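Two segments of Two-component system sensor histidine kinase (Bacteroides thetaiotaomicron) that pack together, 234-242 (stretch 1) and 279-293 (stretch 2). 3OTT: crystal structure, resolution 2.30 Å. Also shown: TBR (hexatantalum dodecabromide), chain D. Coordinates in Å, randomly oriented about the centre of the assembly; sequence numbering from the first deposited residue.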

# COMPACT_ATOMS: atom_id res chain seq x y z
N ILE B 234 30.27 -20.06 -1.01
CA ILE B 234 28.89 -19.78 -0.93
C ILE B 234 28.37 -19.60 -2.34
O ILE B 234 28.84 -18.71 -3.06
CB ILE B 234 28.64 -18.52 -0.15
CG1 ILE B 234 29.22 -18.64 1.25
CG2 ILE B 234 27.11 -18.23 -0.07
CD1 ILE B 234 28.38 -19.32 2.16
N LYS B 235 27.39 -20.42 -2.72
CA LYS B 235 26.81 -20.39 -4.08
C LYS B 235 25.45 -19.70 -4.16
O LYS B 235 25.03 -19.25 -5.22
CB LYS B 235 26.66 -21.81 -4.61
CG LYS B 235 27.90 -22.64 -4.45
CD LYS B 235 27.93 -23.84 -5.40
CE LYS B 235 29.39 -24.29 -5.72
NZ LYS B 235 30.37 -23.15 -6.09
N SER B 236 24.72 -19.67 -3.06
CA SER B 236 23.36 -19.14 -3.13
C SER B 236 22.91 -18.66 -1.77
O SER B 236 23.39 -19.14 -0.76
CB SER B 236 22.41 -20.25 -3.61
OG SER B 236 22.67 -21.46 -2.87
N LEU B 237 21.96 -17.74 -1.73
CA LEU B 237 21.57 -17.09 -0.46
C LEU B 237 20.09 -16.83 -0.60
O LEU B 237 19.66 -16.47 -1.68
CB LEU B 237 22.30 -15.75 -0.26
CG LEU B 237 23.85 -15.72 -0.18
CD1 LEU B 237 24.52 -14.32 -0.37
CD2 LEU B 237 24.35 -16.33 1.19
N ALA B 238 19.36 -17.00 0.50
CA ALA B 238 17.95 -16.60 0.67
C ALA B 238 17.70 -16.37 2.16
O ALA B 238 18.46 -16.87 3.03
CB ALA B 238 16.98 -17.75 0.18
N LEU B 239 16.60 -15.71 2.45
CA LEU B 239 16.05 -15.56 3.79
C LEU B 239 14.76 -16.35 3.97
O LEU B 239 13.88 -16.29 3.09
CB LEU B 239 15.66 -14.08 4.04
CG LEU B 239 16.87 -13.12 4.03
CD1 LEU B 239 16.35 -11.68 3.82
CD2 LEU B 239 17.70 -13.25 5.32
N ASP B 240 14.60 -16.98 5.13
CA ASP B 240 13.46 -17.78 5.33
C ASP B 240 12.34 -17.01 6.03
O ASP B 240 12.46 -15.81 6.27
CB ASP B 240 13.84 -19.12 5.97
CG ASP B 240 14.17 -19.00 7.46
OD1 ASP B 240 13.94 -17.95 8.11
OD2 ASP B 240 14.68 -20.01 7.96
N GLY B 241 11.23 -17.69 6.32
CA GLY B 241 10.07 -16.99 6.88
C GLY B 241 10.33 -16.41 8.28
O GLY B 241 9.69 -15.45 8.69
N ASN B 242 11.26 -17.04 9.01
CA ASN B 242 11.76 -16.55 10.28
C ASN B 242 12.77 -15.37 10.17
O ASN B 242 13.20 -14.87 11.18
CB ASN B 242 12.41 -17.73 11.04
CG ASN B 242 11.42 -18.93 11.27
OD1 ASN B 242 10.18 -18.75 11.30
ND2 ASN B 242 11.98 -20.15 11.42
N ASN B 279 24.57 -32.20 -1.55
CA ASN B 279 25.32 -31.23 -0.72
C ASN B 279 25.66 -29.98 -1.52
O ASN B 279 26.06 -28.95 -0.93
CB ASN B 279 26.62 -31.86 -0.15
CG ASN B 279 26.38 -32.73 1.09
OD1 ASN B 279 25.33 -32.64 1.75
ND2 ASN B 279 27.33 -33.60 1.40
N ILE B 280 25.58 -30.06 -2.85
CA ILE B 280 25.91 -28.91 -3.61
C ILE B 280 24.67 -28.10 -3.91
O ILE B 280 23.86 -28.51 -4.76
CB ILE B 280 26.68 -29.19 -4.90
CG1 ILE B 280 28.07 -29.78 -4.59
CG2 ILE B 280 26.85 -27.86 -5.69
CD1 ILE B 280 28.62 -30.77 -5.65
N ILE B 281 24.54 -26.92 -3.28
CA ILE B 281 23.30 -26.14 -3.41
C ILE B 281 23.44 -24.91 -4.33
O ILE B 281 23.92 -23.85 -3.88
CB ILE B 281 22.77 -25.72 -2.02
CG1 ILE B 281 22.43 -26.96 -1.18
CG2 ILE B 281 21.49 -24.89 -2.13
CD1 ILE B 281 22.44 -26.71 0.33
N TRP B 282 22.99 -25.04 -5.58
CA TRP B 282 23.06 -24.00 -6.62
C TRP B 282 22.14 -22.82 -6.42
O TRP B 282 22.50 -21.74 -6.81
CB TRP B 282 22.80 -24.54 -8.04
CG TRP B 282 23.81 -25.58 -8.47
CD1 TRP B 282 23.59 -26.94 -8.60
CD2 TRP B 282 25.20 -25.37 -8.71
NE1 TRP B 282 24.75 -27.55 -8.97
CE2 TRP B 282 25.75 -26.62 -9.04
CE3 TRP B 282 26.03 -24.23 -8.72
CZ2 TRP B 282 27.10 -26.78 -9.38
CZ3 TRP B 282 27.41 -24.40 -9.05
CH2 TRP B 282 27.91 -25.67 -9.38
N ASN B 283 20.96 -23.03 -5.83
CA ASN B 283 19.95 -21.98 -5.66
C ASN B 283 19.00 -22.29 -4.53
O ASN B 283 18.66 -23.46 -4.30
CB ASN B 283 19.15 -21.74 -6.99
CG ASN B 283 18.40 -20.40 -7.00
OD1 ASN B 283 17.16 -20.35 -6.75
ND2 ASN B 283 19.14 -19.30 -7.25
N ILE B 284 18.58 -21.25 -3.82
CA ILE B 284 17.63 -21.38 -2.75
C ILE B 284 16.58 -20.36 -3.06
O ILE B 284 16.87 -19.16 -3.31
CB ILE B 284 18.26 -21.06 -1.32
CG1 ILE B 284 19.50 -21.92 -1.01
CG2 ILE B 284 17.24 -21.20 -0.19
CD1 ILE B 284 20.23 -21.51 0.34
N PHE B 285 15.33 -20.79 -2.98
CA PHE B 285 14.27 -19.89 -3.28
C PHE B 285 13.21 -20.04 -2.25
O PHE B 285 12.76 -21.17 -1.97
CB PHE B 285 13.71 -20.29 -4.64
CG PHE B 285 12.45 -19.62 -5.00
CD1 PHE B 285 12.45 -18.25 -5.30
CD2 PHE B 285 11.25 -20.35 -5.09
CE1 PHE B 285 11.27 -17.59 -5.69
CE2 PHE B 285 10.06 -19.72 -5.52
CZ PHE B 285 10.07 -18.32 -5.80
N ALA B 286 12.76 -18.91 -1.71
CA ALA B 286 11.66 -18.88 -0.76
C ALA B 286 10.38 -18.52 -1.50
O ALA B 286 10.36 -17.47 -2.13
CB ALA B 286 11.97 -17.84 0.43
N ASP B 287 9.34 -19.35 -1.47
CA ASP B 287 8.18 -19.09 -2.31
C ASP B 287 7.24 -18.20 -1.55
O ASP B 287 7.50 -17.90 -0.39
CB ASP B 287 7.48 -20.39 -2.80
CG ASP B 287 6.88 -21.24 -1.67
OD1 ASP B 287 6.72 -20.72 -0.53
OD2 ASP B 287 6.53 -22.44 -1.93
N GLN B 288 6.14 -17.81 -2.18
CA GLN B 288 5.12 -16.94 -1.56
C GLN B 288 4.52 -17.47 -0.25
O GLN B 288 3.93 -16.72 0.51
CB GLN B 288 3.99 -16.65 -2.58
CG GLN B 288 4.41 -15.61 -3.64
CD GLN B 288 4.75 -14.23 -3.01
OE1 GLN B 288 4.20 -13.85 -1.96
NE2 GLN B 288 5.65 -13.50 -3.65
N GLU B 289 4.65 -18.77 -0.02
CA GLU B 289 4.14 -19.37 1.22
C GLU B 289 5.28 -19.63 2.19
O GLU B 289 5.06 -20.33 3.18
CB GLU B 289 3.47 -20.69 0.92
CG GLU B 289 2.07 -20.56 0.44
CD GLU B 289 1.47 -21.92 -0.05
OE1 GLU B 289 2.22 -22.83 -0.51
OE2 GLU B 289 0.23 -22.05 0.03
N HIS B 290 6.48 -19.12 1.86
CA HIS B 290 7.67 -19.26 2.65
C HIS B 290 8.24 -20.68 2.67
O HIS B 290 9.13 -20.99 3.50
CB HIS B 290 7.43 -18.81 4.12
CG HIS B 290 6.72 -17.50 4.25
ND1 HIS B 290 7.26 -16.31 3.80
CD2 HIS B 290 5.50 -17.19 4.76
CE1 HIS B 290 6.42 -15.33 4.01
NE2 HIS B 290 5.34 -15.82 4.60
N ASN B 291 7.74 -21.57 1.81
CA ASN B 291 8.45 -22.86 1.66
C ASN B 291 9.81 -22.52 1.06
O ASN B 291 9.90 -21.60 0.24
CB ASN B 291 7.70 -23.81 0.71
CG ASN B 291 6.28 -24.07 1.15
OD1 ASN B 291 6.03 -24.39 2.31
ND2 ASN B 291 5.33 -23.89 0.25
N ILE B 292 10.85 -23.26 1.44
CA ILE B 292 12.21 -23.11 0.91
C ILE B 292 12.48 -24.23 -0.10
O ILE B 292 12.45 -25.40 0.25
CB ILE B 292 13.18 -23.34 2.04
CG1 ILE B 292 12.94 -22.32 3.18
CG2 ILE B 292 14.61 -23.35 1.57
CD1 ILE B 292 12.85 -20.84 2.72
N TRP B 293 12.85 -23.84 -1.31
CA TRP B 293 13.15 -24.74 -2.39
C TRP B 293 14.68 -24.72 -2.52
O TRP B 293 15.25 -23.66 -2.67
CB TRP B 293 12.49 -24.22 -3.73
CG TRP B 293 10.98 -24.20 -3.63
CD1 TRP B 293 10.19 -23.27 -3.00
CD2 TRP B 293 10.09 -25.25 -4.06
NE1 TRP B 293 8.88 -23.65 -3.04
CE2 TRP B 293 8.79 -24.87 -3.69
CE3 TRP B 293 10.28 -26.45 -4.76
CZ2 TRP B 293 7.66 -25.63 -4.03
CZ3 TRP B 293 9.18 -27.24 -5.06
CH2 TRP B 293 7.88 -26.82 -4.72
TA1 TBR D . -1.00 -15.54 -1.76
TA2 TBR D . -0.92 -18.03 -2.91
TA3 TBR D . -3.35 -17.09 -1.74
TA4 TBR D . -3.09 -17.39 -4.54
TA5 TBR D . -3.15 -14.85 -3.36
TA6 TBR D . -0.76 -15.79 -4.44
BR1 TBR D . 0.68 -17.33 -0.90
BR2 TBR D . -2.36 -15.92 0.43
BR3 TBR D . -2.08 -13.20 -1.65
BR4 TBR D . 0.79 -14.20 -3.07
BR5 TBR D . -2.21 -19.37 -1.11
BR6 TBR D . -5.15 -15.23 -1.70
BR7 TBR D . -4.75 -15.52 -5.30
BR8 TBR D . -1.75 -16.75 -6.67
BR9 TBR D . -1.93 -19.72 -4.62
BRA TBR D . -5.08 -18.43 -3.18
BRB TBR D . -1.85 -13.55 -5.20
BRC TBR D . 1.07 -17.64 -4.49
O HOH W 1 10.71 -20.14 5.58

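Strands 234-239 and 281-286 run side by side in nearly the same direction, with 7° between their N-to-C directions. Their axes come within 5.4 Å. No backbone-to-backbone hydrogen bond joins the two stretches. The contact rests mainly on side chains.

Ile 234 points away and makes no contact. Lys 235 points toward stretch 2 and touches Ile 280, Ile 281 and Trp 282. Its CB is 3.5 Å from Ile 281 O. Further out, the aliphatic chain meets two neighbours: Lys 235 CD lies 3.7 Å from Trp 282 CZ3 and 4.2 Å from Ile 280 CG2. The approach to the indole is oblique. The CA-to-CB bond of Trp 282 points away from stretch 1, but the end of its side chain comes nearer, and this brings the ring to the lysine.

Ser 236 makes the one direct hydrogen bond across the contact. Its OG donates to Ile 281 O at 2.9 Å. The p rotamer places the hydroxyl beside that carbonyl. The small side chain also fits closely against the neighbouring backbone: Ser 236 CB is 3.5 Å from Trp 282 O and 3.6 Å from Asn 283 CA. Apolar atoms lie near the hydroxyl as well, with Ser 236 OG 3.7 Å from both Ile 281 CG2 and Ile 284 CG1.

Leu 237 points away and adds little. From Ser 236 to Leu 239 the side chains alternate, and Ala 238 points toward stretch 2. Its CB packs on Ile 284 CG2 at 3.5 Å, an apolar contact between two buried residues. Leu 239 also points away, so its backbone makes the approach: Leu 239 O is 3.6 Å from Ala 286 CB.

The strand ends here, and the contact passes to the far part of stretch 2. Asp 240 CB lies 3.8 Å from Ile 292 CD1. Ile 292 follows the type I turn from Asp 287 to His 290. His 290 N donates to Asp 287 O at 2.8 Å and closes the turn. Within it, Asp 287 OD1 accepts from Glu 289 N at 2.9 Å; Asp 287 OD2 accepts from Trp 293 NE1 at 2.9 Å, which ties the turn to the strand that follows.

Gly 241 meets His 290 at the turn. Gly 241 CA is 4.2 Å from His 290 ND1, again obliquely to the ring. A water links the two backbones: the oxygen of water 1 accepts from Gly 241 N at 2.6 Å and donates to His 290 O at 2.7 Å. Asn 242 is exposed and beyond reach of stretch 2.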